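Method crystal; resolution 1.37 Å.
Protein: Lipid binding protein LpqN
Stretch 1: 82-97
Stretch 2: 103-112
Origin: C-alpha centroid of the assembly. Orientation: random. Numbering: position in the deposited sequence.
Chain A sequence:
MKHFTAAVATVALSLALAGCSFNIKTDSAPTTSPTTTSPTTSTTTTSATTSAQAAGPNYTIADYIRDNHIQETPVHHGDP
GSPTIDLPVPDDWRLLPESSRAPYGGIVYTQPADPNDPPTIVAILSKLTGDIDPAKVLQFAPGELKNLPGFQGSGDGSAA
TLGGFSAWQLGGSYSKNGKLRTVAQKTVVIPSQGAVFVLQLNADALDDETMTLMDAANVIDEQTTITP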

ATOM      1  N   SER A  82      13.212 -13.049  -0.339  1.00 27.49           N
ATOM      2  CA  SER A  82      12.059 -12.185  -0.106  1.00 24.26           C
ATOM      3  C   SER A  82      10.886 -12.978   0.449  1.00 23.89           C
ATOM      4  O   SER A  82      10.773 -14.185   0.240  1.00 27.24           O
ATOM      5  CB  SER A  82      11.631 -11.496  -1.409  1.00 26.97           C
ATOM      6  OG  SER A  82      11.070 -12.412  -2.332  1.00 29.88           O
ATOM      7  N   PRO A  83       9.969 -12.323   1.167  1.00 24.05           N
ATOM      8  CA  PRO A  83       8.807 -13.044   1.698  1.00 23.01           C
ATOM      9  C   PRO A  83       7.838 -13.412   0.586  1.00 23.51           C
ATOM     10  O   PRO A  83       7.807 -12.794  -0.480  1.00 26.14           O
ATOM     11  CB  PRO A  83       8.178 -12.039   2.673  1.00 24.36           C
ATOM     12  CG  PRO A  83       8.649 -10.726   2.224  1.00 28.41           C
ATOM     13  CD  PRO A  83      10.005 -10.923   1.618  1.00 22.30           C
ATOM     14  N   THR A  84       7.051 -14.452   0.838  1.00 24.78           N
ATOM     15  CA  THR A  84       5.984 -14.854  -0.070  1.00 27.40           C
ATOM     16  C   THR A  84       4.692 -14.227   0.436  1.00 24.52           C
ATOM     17  O   THR A  84       4.266 -14.501   1.562  1.00 25.86           O
ATOM     18  CB  THR A  84       5.852 -16.373  -0.129  1.00 31.77           C
ATOM     19  OG1 THR A  84       7.120 -16.958  -0.458  1.00 35.56           O
ATOM     20  CG2 THR A  84       4.825 -16.783  -1.179  1.00 33.40           C
ATOM     21  N   ILE A  85       4.079 -13.389  -0.392  1.00 23.66           N
ATOM     22  CA  ILE A  85       2.893 -12.627  -0.012  1.00 22.81           C
ATOM     23  C   ILE A  85       1.759 -13.076  -0.923  1.00 28.67           C
ATOM     24  O   ILE A  85       1.783 -12.813  -2.131  1.00 33.12           O
ATOM     25  CB  ILE A  85       3.134 -11.121  -0.110  1.00 22.14           C
ATOM     26  CG1 ILE A  85       4.254 -10.711   0.853  1.00 22.32           C
ATOM     27  CG2 ILE A  85       1.854 -10.356   0.212  1.00 25.31           C
ATOM     28  CD1 ILE A  85       4.820  -9.346   0.594  1.00 23.20           C
ATOM     29  N   ASP A  86       0.774 -13.759  -0.344  1.00 25.00           N
ATOM     30  CA  ASP A  86      -0.364 -14.291  -1.093  1.00 27.77           C
ATOM     31  C   ASP A  86      -1.533 -13.325  -0.910  1.00 28.48           C
ATOM     32  O   ASP A  86      -2.286 -13.412   0.061  1.00 28.94           O
ATOM     33  CB  ASP A  86      -0.706 -15.696  -0.606  1.00 35.83           C
ATOM     34  CG  ASP A  86      -1.880 -16.304  -1.352  1.00 57.85           C
ATOM     35  OD1 ASP A  86      -1.791 -16.446  -2.589  1.00 67.71           O
ATOM     36  OD2 ASP A  86      -2.888 -16.649  -0.698  1.00 71.71           O
ATOM     37  N   LEU A  87      -1.673 -12.393  -1.855  1.00 28.04           N
ATOM     38  CA  LEU A  87      -2.818 -11.489  -1.881  1.00 29.30           C
ATOM     39  C   LEU A  87      -3.983 -12.162  -2.607  1.00 32.54           C
ATOM     40  O   LEU A  87      -3.783 -12.790  -3.650  1.00 33.09           O
ATOM     41  CB  LEU A  87      -2.470 -10.204  -2.631  1.00 34.32           C
ATOM     42  CG  LEU A  87      -1.899  -8.965  -1.929  1.00 50.97           C
ATOM     43  CD1 LEU A  87      -2.104  -8.960  -0.418  1.00 43.74           C
ATOM     44  CD2 LEU A  87      -0.428  -8.778  -2.281  1.00 40.17           C
ATOM     45  N   PRO A  88      -5.204 -12.036  -2.100  1.00 27.19           N
ATOM     46  CA  PRO A  88      -6.355 -12.599  -2.809  1.00 29.25           C
ATOM     47  C   PRO A  88      -6.803 -11.696  -3.949  1.00 29.17           C
ATOM     48  O   PRO A  88      -6.533 -10.494  -3.976  1.00 30.43           O
ATOM     49  CB  PRO A  88      -7.430 -12.661  -1.721  1.00 30.40           C
ATOM     50  CG  PRO A  88      -7.120 -11.483  -0.859  1.00 29.60           C
ATOM     51  CD  PRO A  88      -5.611 -11.382  -0.841  1.00 29.14           C
ATOM     52  N   VAL A  89      -7.497 -12.309  -4.901  1.00 32.27           N
ATOM     53  CA  VAL A  89      -8.154 -11.576  -5.980  1.00 34.88           C
ATOM     54  C   VAL A  89      -9.652 -11.618  -5.707  1.00 36.80           C
ATOM     55  O   VAL A  89     -10.299 -12.637  -5.989  1.00 40.04           O
ATOM     56  CB  VAL A  89      -7.819 -12.173  -7.356  1.00 36.96           C
ATOM     57  CG1 VAL A  89      -8.544 -11.401  -8.453  1.00 36.48           C
ATOM     58  CG2 VAL A  89      -6.322 -12.157  -7.592  1.00 34.11           C
ATOM     59  N   PRO A  90     -10.244 -10.561  -5.153  1.00 36.37           N
ATOM     60  CA  PRO A  90     -11.676 -10.603  -4.844  1.00 39.58           C
ATOM     61  C   PRO A  90     -12.512 -10.827  -6.095  1.00 44.00           C
ATOM     62  O   PRO A  90     -12.071 -10.600  -7.224  1.00 41.60           O
ATOM     63  CB  PRO A  90     -11.953  -9.221  -4.234  1.00 34.79           C
ATOM     64  CG  PRO A  90     -10.621  -8.734  -3.761  1.00 36.14           C
ATOM     65  CD  PRO A  90      -9.625  -9.292  -4.731  1.00 34.43           C
ATOM     66  N   ASP A  91     -13.739 -11.291  -5.878  1.00 49.59           N
ATOM     67  CA  ASP A  91     -14.656 -11.508  -6.988  1.00 53.72           C
ATOM     68  C   ASP A  91     -14.918 -10.195  -7.713  1.00 47.18           C
ATOM     69  O   ASP A  91     -15.015  -9.131  -7.095  1.00 44.88           O
ATOM     70  CB  ASP A  91     -15.968 -12.094  -6.473  1.00 62.27           C
ATOM     71  CG  ASP A  91     -15.811 -13.513  -5.964  1.00 69.25           C
ATOM     72  OD1 ASP A  91     -14.949 -14.243  -6.498  1.00 67.49           O
ATOM     73  OD2 ASP A  91     -16.548 -13.899  -5.033  1.00 76.18           O
ATOM     74  N   ASP A  92     -15.021 -10.277  -9.039  1.00 50.99           N
ATOM     75  CA  ASP A  92     -15.214  -9.144  -9.941  1.00 46.65           C
ATOM     76  C   ASP A  92     -13.959  -8.292 -10.101  1.00 43.52           C
ATOM     77  O   ASP A  92     -14.006  -7.275 -10.804  1.00 44.93           O
ATOM     78  CB  ASP A  92     -16.409  -8.260  -9.559  1.00 54.02           C
ATOM     79  CG  ASP A  92     -17.733  -8.996  -9.657  1.00 61.74           C
ATOM     80  OD1 ASP A  92     -17.822  -9.957 -10.451  1.00 59.23           O
ATOM     81  OD2 ASP A  92     -18.683  -8.613  -8.944  1.00 64.56           O
ATOM     82  N   TRP A  93     -12.847  -8.662  -9.474  1.00 37.16           N
ATOM     83  CA  TRP A  93     -11.560  -8.029  -9.709  1.00 33.72           C
ATOM     84  C   TRP A  93     -10.681  -8.974 -10.517  1.00 34.64           C
ATOM     85  O   TRP A  93     -10.865 -10.195 -10.486  1.00 35.93           O
ATOM     86  CB  TRP A  93     -10.856  -7.703  -8.389  1.00 31.34           C
ATOM     87  CG  TRP A  93     -11.536  -6.639  -7.579  1.00 33.51           C
ATOM     88  CD1 TRP A  93     -12.738  -6.738  -6.940  1.00 37.31           C
ATOM     89  CD2 TRP A  93     -11.048  -5.318  -7.314  1.00 29.24           C
ATOM     90  NE1 TRP A  93     -13.030  -5.561  -6.298  1.00 33.62           N
ATOM     91  CE2 TRP A  93     -12.009  -4.672  -6.511  1.00 29.29           C
ATOM     92  CE3 TRP A  93      -9.894  -4.619  -7.677  1.00 27.96           C
ATOM     93  CZ2 TRP A  93     -11.850  -3.365  -6.067  1.00 28.96           C
ATOM     94  CZ3 TRP A  93      -9.739  -3.321  -7.237  1.00 27.05           C
ATOM     95  CH2 TRP A  93     -10.712  -2.705  -6.439  1.00 29.20           C
ATOM     96  N   ARG A  94      -9.732  -8.404 -11.250  1.00 34.08           N
ATOM     97  CA  ARG A  94      -8.783  -9.194 -12.022  1.00 39.44           C
ATOM     98  C   ARG A  94      -7.362  -8.862 -11.591  1.00 41.95           C
ATOM     99  O   ARG A  94      -7.060  -7.736 -11.184  1.00 34.99           O
ATOM    100  CB  ARG A  94      -8.957  -8.990 -13.540  1.00 42.09           C
ATOM    101  CG  ARG A  94      -8.280  -7.755 -14.136  1.00 54.67           C
ATOM    102  CD  ARG A  94      -8.056  -7.924 -15.641  1.00 65.20           C
ATOM    103  NE  ARG A  94      -6.988  -7.058 -16.140  1.00 66.08           N
ATOM    104  CZ  ARG A  94      -7.175  -5.883 -16.737  1.00 67.35           C
ATOM    105  NH1 ARG A  94      -8.399  -5.405 -16.930  1.00 74.66           N
ATOM    106  NH2 ARG A  94      -6.127  -5.182 -17.148  1.00 71.60           N
ATOM    107  N   LEU A  95      -6.490  -9.859 -11.698  1.00 35.09           N
ATOM    108  CA  LEU A  95      -5.105  -9.713 -11.278  1.00 34.27           C
ATOM    109  C   LEU A  95      -4.333  -8.855 -12.273  1.00 33.38           C
ATOM    110  O   LEU A  95      -4.464  -9.011 -13.490  1.00 41.71           O
ATOM    111  CB  LEU A  95      -4.461 -11.097 -11.194  1.00 37.64           C
ATOM    112  CG  LEU A  95      -3.097 -11.232 -10.521  1.00 45.79           C
ATOM    113  CD1 LEU A  95      -3.113 -10.637  -9.125  1.00 51.78           C
ATOM    114  CD2 LEU A  95      -2.699 -12.701 -10.468  1.00 55.08           C
ATOM    115  N   LEU A  96      -3.518  -7.934 -11.740  1.00 32.10           N
ATOM    116  CA  LEU A  96      -2.619  -7.133 -12.559  1.00 32.42           C
ATOM    117  C   LEU A  96      -1.212  -7.692 -12.440  1.00 26.66           C
ATOM    118  O   LEU A  96      -0.725  -7.874 -11.317  1.00 29.02           O
ATOM    119  CB  LEU A  96      -2.618  -5.685 -12.075  1.00 36.51           C
ATOM    120  CG  LEU A  96      -3.893  -4.863 -12.283  1.00 35.09           C
ATOM    121  CD1 LEU A  96      -3.712  -3.470 -11.699  1.00 41.83           C
ATOM    122  CD2 LEU A  96      -4.258  -4.783 -13.753  1.00 44.42           C
ATOM    123  N   PRO A  97      -0.521  -7.983 -13.537  1.00 28.70           N
ATOM    124  CA  PRO A  97       0.864  -8.445 -13.424  1.00 28.39           C
ATOM    125  C   PRO A  97       1.771  -7.314 -12.963  1.00 30.30           C
ATOM    126  O   PRO A  97       1.401  -6.140 -12.960  1.00 29.85           O
ATOM    127  CB  PRO A  97       1.205  -8.891 -14.848  1.00 33.67           C
ATOM    128  CG  PRO A  97       0.346  -8.034 -15.709  1.00 33.01           C
ATOM    129  CD  PRO A  97      -0.933  -7.817 -14.942  1.00 32.38           C
ATOM    130  N   PRO A 103       4.107  -2.179  -9.395  1.00 25.34           N
ATOM    131  CA  PRO A 103       5.436  -2.794  -9.228  1.00 26.20           C
ATOM    132  C   PRO A 103       5.409  -4.201  -8.661  1.00 22.70           C
ATOM    133  O   PRO A 103       6.193  -5.052  -9.111  1.00 26.56           O
ATOM    134  CB  PRO A 103       6.159  -1.799  -8.307  1.00 30.53           C
ATOM    135  CG  PRO A 103       5.486  -0.498  -8.565  1.00 32.68           C
ATOM    136  CD  PRO A 103       4.045  -0.835  -8.801  1.00 27.36           C
ATOM    137  N   TYR A 104       4.549  -4.477  -7.688  1.00 21.64           N
ATOM    138  CA  TYR A 104       4.394  -5.812  -7.125  1.00 21.73           C
ATOM    139  C   TYR A 104       3.055  -6.428  -7.514  1.00 21.78           C
ATOM    140  O   TYR A 104       2.484  -7.224  -6.764  1.00 23.35           O
ATOM    141  CB  TYR A 104       4.577  -5.779  -5.611  1.00 19.53           C
ATOM    142  CG  TYR A 104       4.929  -7.098  -4.969  1.00 20.83           C
ATOM    143  CD1 TYR A 104       6.178  -7.686  -5.165  1.00 21.47           C
ATOM    144  CD2 TYR A 104       4.028  -7.749  -4.141  1.00 21.99           C
ATOM    145  CE1 TYR A 104       6.505  -8.884  -4.559  1.00 22.98           C
ATOM    146  CE2 TYR A 104       4.350  -8.949  -3.528  1.00 22.62           C
ATOM    147  CZ  TYR A 104       5.589  -9.514  -3.746  1.00 23.28           C
ATOM    148  OH  TYR A 104       5.915 -10.710  -3.140  1.00 29.08           O
ATOM    149  N   GLY A 105       2.545  -6.069  -8.689  1.00 23.07           N
ATOM    150  CA  GLY A 105       1.231  -6.504  -9.098  1.00 21.72           C
ATOM    151  C   GLY A 105       0.135  -5.697  -8.431  1.00 21.87           C
ATOM    152  O   GLY A 105       0.364  -4.682  -7.773  1.00 20.70           O
ATOM    153  N   GLY A 106      -1.088  -6.172  -8.627  1.00 28.02           N
ATOM    154  CA  GLY A 106      -2.239  -5.503  -8.060  1.00 28.42           C
ATOM    155  C   GLY A 106      -3.517  -6.144  -8.557  1.00 28.29           C
ATOM    156  O   GLY A 106      -3.510  -7.241  -9.117  1.00 32.36           O
ATOM    157  N   ILE A 107      -4.619  -5.434  -8.325  1.00 28.45           N
ATOM    158  CA  ILE A 107      -5.928  -5.859  -8.792  1.00 28.27           C
ATOM    159  C   ILE A 107      -6.663  -4.640  -9.323  1.00 28.79           C
ATOM    160  O   ILE A 107      -6.478  -3.520  -8.832  1.00 27.24           O
ATOM    161  CB  ILE A 107      -6.746  -6.559  -7.685  1.00 29.93           C
ATOM    162  CG1 ILE A 107      -6.822  -5.676  -6.437  1.00 26.03           C
ATOM    163  CG2 ILE A 107      -6.138  -7.912  -7.353  1.00 29.98           C
ATOM    164  CD1 ILE A 107      -7.732  -6.221  -5.352  1.00 28.67           C
ATOM    165  N   VAL A 108      -7.498  -4.866 -10.331  1.00 31.01           N
ATOM    166  CA  VAL A 108      -8.336  -3.830 -10.917  1.00 27.70           C
ATOM    167  C   VAL A 108      -9.764  -4.351 -10.979  1.00 33.30           C
ATOM    168  O   VAL A 108      -9.993  -5.541 -11.223  1.00 36.05           O
ATOM    169  CB  VAL A 108      -7.834  -3.407 -12.313  1.00 33.13           C
ATOM    170  CG1 VAL A 108      -7.811  -4.593 -13.267  1.00 37.95           C
ATOM    171  CG2 VAL A 108      -8.699  -2.292 -12.875  1.00 38.86           C
ATOM    172  N   TYR A 109     -10.726  -3.463 -10.737  1.00 32.00           N
ATOM    173  CA  TYR A 109     -12.135  -3.834 -10.754  1.00 33.80           C
ATOM    174  C   TYR A 109     -12.616  -3.968 -12.194  1.00 34.04           C
ATOM    175  O   TYR A 109     -12.349  -3.099 -13.031  1.00 36.23           O
ATOM    176  CB  TYR A 109     -12.944  -2.765 -10.019  1.00 33.91           C
ATOM    177  CG  TYR A 109     -14.388  -3.131  -9.765  1.00 34.35           C
ATOM    178  CD1 TYR A 109     -14.718  -4.259  -9.029  1.00 44.85           C
ATOM    179  CD2 TYR A 109     -15.421  -2.333 -10.240  1.00 34.51           C
ATOM    180  CE1 TYR A 109     -16.036  -4.595  -8.787  1.00 43.31           C
ATOM    181  CE2 TYR A 109     -16.741  -2.658 -10.001  1.00 42.03           C
ATOM    182  CZ  TYR A 109     -17.043  -3.790  -9.272  1.00 45.88           C
ATOM    183  OH  TYR A 109     -18.357  -4.120  -9.031  1.00 52.40           O
ATOM    184  N   THR A 110     -13.332  -5.056 -12.481  1.00 41.47           N
ATOM    185  CA  THR A 110     -13.712  -5.399 -13.846  1.00 41.41           C
ATOM    186  C   THR A 110     -15.045  -4.800 -14.280  1.00 46.67           C
ATOM    187  O   THR A 110     -15.471  -5.041 -15.414  1.00 49.77           O
ATOM    188  CB  THR A 110     -13.771  -6.924 -14.015  1.00 42.75           C
ATOM    189  OG1 THR A 110     -14.818  -7.461 -13.194  1.00 52.69           O
ATOM    190  CG2 THR A 110     -12.447  -7.558 -13.630  1.00 47.42           C
ATOM    191  N   GLN A 111     -15.715  -4.040 -13.418  1.00 42.47           N
ATOM    192  CA  GLN A 111     -16.985  -3.395 -13.758  1.00 45.50           C
ATOM    193  C   GLN A 111     -16.943  -1.923 -13.369  1.00 39.66           C
ATOM    194  O   GLN A 111     -17.797  -1.435 -12.621  1.00 43.85           O
ATOM    195  CB  GLN A 111     -18.146  -4.117 -13.079  1.00 53.43           C
ATOM    196  CG  GLN A 111     -18.463  -5.467 -13.702  1.00 64.30           C
ATOM    197  CD  GLN A 111     -19.178  -6.403 -12.749  1.00 73.59           C
ATOM    198  OE1 GLN A 111     -19.497  -6.035 -11.619  1.00 79.61           O
ATOM    199  NE2 GLN A 111     -19.431  -7.625 -13.203  1.00 74.40           N
ATOM    200  N   PRO A 112     -15.966  -1.179 -13.877  1.00 37.45           N
ATOM    201  CA  PRO A 112     -15.842   0.233 -13.505  1.00 38.61           C
ATOM    202  C   PRO A 112     -16.879   1.097 -14.202  1.00 42.23           C
ATOM    203  O   PRO A 112     -17.307   0.826 -15.328  1.00 42.13           O
ATOM    204  CB  PRO A 112     -14.435   0.594 -13.996  1.00 37.02           C
ATOM    205  CG  PRO A 112     -14.240  -0.279 -15.184  1.00 42.37           C
ATOM    206  CD  PRO A 112     -14.943  -1.578 -14.863  1.00 41.51           C
TER
HETATM  207  O   HOH W   1       8.374 -11.514  -2.783  1.00 28.26           O
HETATM  208  O   HOH W   2       5.027 -13.307  -3.027  1.00 28.10           O

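How does the start of stretch 2 reach the first strand of stretch 1? It does so through the side chain of Tyr104, whose CA-to-CB bond points away from stretch 1 while the end of the ring comes nearer. Two waters complete the link. Water 1 lies 2.6 Å from Tyr104 OH and donates to Pro83 O at 2.7 Å and to Ser82 OG at 2.9 Å; water 2 lies 2.7 Å from Tyr104 OH and accepts from Ile85 N at 2.8 Å. The ring also gives an apolar surface to Ile85, with Ile85 CD1 4.2 Å from Tyr104 CE2. Tyrosine suits this buried site because one side chain offers both a carbon surface and a hydroxyl.

How do the two glycines bring the strands into pairing? Gly105 has a positive phi of 78°, which favours glycine, and an ideal CB there would lie a tight 3.1 Å from Leu96 O. Gly106 then enters the antiparallel ladder: Leu96 N donates to Gly106 O at 2.7 Å, and Gly106 N returns a bond to Leu96 O at 3.2 Å.

What do Ile107 and Val108 contribute on the two faces of the sheet? Ile107, with the largest area covered by stretch 1, points to the same face as Trp93, Leu95 and Tyr109. Its branches fill the space there: Ile107 CG1 meets Trp93 CE3 at 3.5 Å, Ile107 CD1 meets Pro90 CD at 3.7 Å, and Ile107 CG2 lies 4.3 Å from Val89 CG2. Val108 points to the other face with Arg94 and Leu96. Its CG1 packs 3.6 Å from Leu96 CD2 and lies over one face of the Arg94 guanidinium, so a compact apolar side chain is covered by both neighbours. Its backbone supplies a reciprocal pair, Arg94 N to Val108 O at 2.9 Å and Val108 N to Arg94 O at 3.0 Å.

How is the far end closed? Tyr109 sits opposite Trp93 in a non-hydrogen-bonded pair, and the indole packs against both its backbone, with Trp93 CE3 3.4 Å from Tyr109 N, and its side chain. Tyr109 CB lies 4.0 Å from the centroid of the Trp93 six-membered ring, almost on its normal, a CH-pi contact; the tyrosine ring meets the indole obliquely, with Tyr109 CD1 3.7 Å from Trp93 CE2. The type II turn from Pro90 to Trp93 leads into this strand, held by Trp93 N to Pro90 O at 3.1 Å. Within it, Asp92 O accepts twice from Thr110, from Thr110 N at 2.9 Å and from Thr110 OG1 at 2.5 Å. Threonine thus adds a side-chain donor to its backbone one, fastening the exposed end.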